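Local coordinates for Aureochrome1 (Vaucheria frigida, PDB 3UE6), which senses blue light through a flavin mononucleotide-binding LOV domain of the PAS family, captured here in its dark state, at the interface of chains A and B. Numbering follows the deposited sequence. Chains: chain A/B, Aureochrome1.

The interface of chains A and B. Residues chain A 46, 48, 62; chain B 50, 61, 132, 140-141.
A:Gln46 reaches across to B:Leu132, B:Val140 and B:Asn141, where two LOV domains, members of the PAS family, meet through their sheets. Chain A contributes strands 48-52 and 60-63 and the stretch just ahead of the first; chain B contributes strands 48-52, 60-63, 122-133 and 139-149. The whole interface between the two copies is not an exact two-fold, and the structure alone does not show whether this pairing forms in solution. The side chain of A:Gln46 bends at chi2 (-59°), which carries its amide over to chain B. There its NE2 donates hydrogen bonds to B:Leu132 and B:Asn141. NE2 of A:Gln46 lies 3.1 Å from the backbone O of B:Leu132; this acceptor lies nearly in the glutamine amide plane, but the donor stands well above the carbonyl plane. The other bond goes from NE2 of A:Gln46 to the side-chain oxygen OD1 of B:Asn141 at 3.2 Å and is more bent. The two amide planes are turned 41° apart. B:Val140 faces the same glutamine from chain B, its CG2 methyl 3.3 Å from CD of A:Gln46 and CG1 beside CG.

Water 1 joins the polar groups. It lies 2.6 Å from OD1 of B:Asn141 and also pairs with OE1 of A:Gln46 and the phenol OH of A:Tyr62. The tyrosine ring is steeply turned to the asparagine amide, and its OH makes only weak direct hydrogen bonds with that group.

With CG anti to the backbone N (chi1 180°), A:Tyr62 extends its ring toward chain B. CG2 of B:Val61 meets the ring carbon CE1 of A:Tyr62 at 3.4 Å. B:Ile50 places CG2 over one ring face, offset toward the rim. Between the tyrosine and the glutamine, A:Phe48 points its ring end at chain B. CZ of A:Phe48 rests 3.9 Å from CD1 of B:Leu132, the two side chains roughly perpendicular. CE1 of the phenylalanine lies near CD1 of B:Ile50, which runs antiparallel alongside.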
loop_
_atom_site.group_PDB
_atom_site.type_symbol
_atom_site.label_atom_id
_atom_site.label_comp_id
_atom_site.label_asym_id
_atom_site.label_seq_id
_atom_site.Cartn_x
_atom_site.Cartn_y
_atom_site.Cartn_z
ATOM N N GLN A 46 6.114 -3.245 -8.665
ATOM C CA GLN A 46 5.516 -4.506 -8.253
ATOM C C GLN A 46 6.384 -5.311 -7.289
ATOM O O GLN A 46 6.129 -6.491 -7.068
ATOM C CB GLN A 46 5.090 -5.347 -9.459
ATOM C CG GLN A 46 3.665 -5.060 -9.916
ATOM C CD GLN A 46 2.645 -5.314 -8.818
ATOM O OE1 GLN A 46 2.765 -6.270 -8.050
ATOM N NE2 GLN A 46 1.638 -4.453 -8.736
ATOM N N PHE A 48 6.880 -5.157 -3.568
ATOM C CA PHE A 48 6.572 -4.591 -2.265
ATOM C C PHE A 48 5.930 -5.596 -1.323
ATOM O O PHE A 48 5.491 -6.670 -1.735
ATOM C CB PHE A 48 5.674 -3.359 -2.413
ATOM C CG PHE A 48 4.313 -3.660 -2.978
ATOM C CD1 PHE A 48 3.259 -3.998 -2.139
ATOM C CD2 PHE A 48 4.083 -3.601 -4.344
ATOM C CE1 PHE A 48 2.000 -4.274 -2.655
ATOM C CE2 PHE A 48 2.827 -3.874 -4.866
ATOM C CZ PHE A 48 1.784 -4.211 -4.021
ATOM N N TYR A 62 0.749 -9.148 3.181
ATOM C CA TYR A 62 0.611 -9.233 1.733
ATOM C C TYR A 62 1.968 -9.059 1.056
ATOM O O TYR A 62 2.821 -8.319 1.543
ATOM C CB TYR A 62 -0.404 -8.219 1.191
ATOM C CG TYR A 62 -0.543 -8.301 -0.316
ATOM C CD1 TYR A 62 -1.493 -9.127 -0.904
ATOM C CD2 TYR A 62 0.295 -7.573 -1.150
ATOM C CE1 TYR A 62 -1.609 -9.219 -2.281
ATOM C CE2 TYR A 62 0.188 -7.657 -2.524
ATOM C CZ TYR A 62 -0.766 -8.478 -3.086
ATOM O OH TYR A 62 -0.872 -8.559 -4.456
ATOM N N ILE B 50 -6.122 -3.661 -1.378
ATOM C CA ILE B 50 -5.346 -3.997 -2.559
ATOM C C ILE B 50 -6.085 -5.079 -3.335
ATOM O O ILE B 50 -6.513 -6.084 -2.759
ATOM C CB ILE B 50 -3.922 -4.447 -2.191
ATOM C CG1 ILE B 50 -3.188 -3.311 -1.469
ATOM C CG2 ILE B 50 -3.157 -4.869 -3.436
ATOM C CD1 ILE B 50 -1.772 -3.646 -1.056
ATOM N N VAL B 61 -7.591 -8.624 -2.545
ATOM C CA VAL B 61 -6.611 -9.590 -2.060
ATOM C C VAL B 61 -6.069 -9.199 -0.685
ATOM O O VAL B 61 -5.563 -10.045 0.053
ATOM C CB VAL B 61 -5.462 -9.824 -3.079
ATOM C CG1 VAL B 61 -6.020 -10.423 -4.360
ATOM C CG2 VAL B 61 -4.715 -8.534 -3.370
ATOM N N LEU B 132 -1.057 0.026 -9.728
ATOM C CA LEU B 132 0.326 -0.297 -9.401
ATOM C C LEU B 132 0.976 -1.083 -10.541
ATOM O O LEU B 132 0.674 -2.260 -10.753
ATOM C CB LEU B 132 0.394 -1.074 -8.088
ATOM C CG LEU B 132 -0.222 -0.336 -6.896
ATOM C CD1 LEU B 132 -0.106 -1.147 -5.610
ATOM C CD2 LEU B 132 0.418 1.039 -6.730
ATOM N N VAL B 140 -0.898 -4.628 -12.352
ATOM C CA VAL B 140 -1.218 -5.948 -11.819
ATOM C C VAL B 140 -1.977 -5.818 -10.498
ATOM O O VAL B 140 -2.679 -6.739 -10.080
ATOM C CB VAL B 140 0.040 -6.839 -11.654
ATOM C CG1 VAL B 140 1.259 -6.165 -12.267
ATOM C CG2 VAL B 140 0.279 -7.166 -10.191
ATOM N N ASN B 141 -1.842 -4.663 -9.857
ATOM C CA ASN B 141 -2.571 -4.368 -8.624
ATOM C C ASN B 141 -3.193 -2.974 -8.631
ATOM O O ASN B 141 -2.814 -2.118 -9.431
ATOM C CB ASN B 141 -1.651 -4.490 -7.405
ATOM C CG ASN B 141 -1.393 -5.924 -7.005
ATOM O OD1 ASN B 141 -0.242 -6.347 -6.890
ATOM N ND2 ASN B 141 -2.462 -6.681 -6.782
HETATM O O HOH W 1 0.941 -8.680 -7.083
#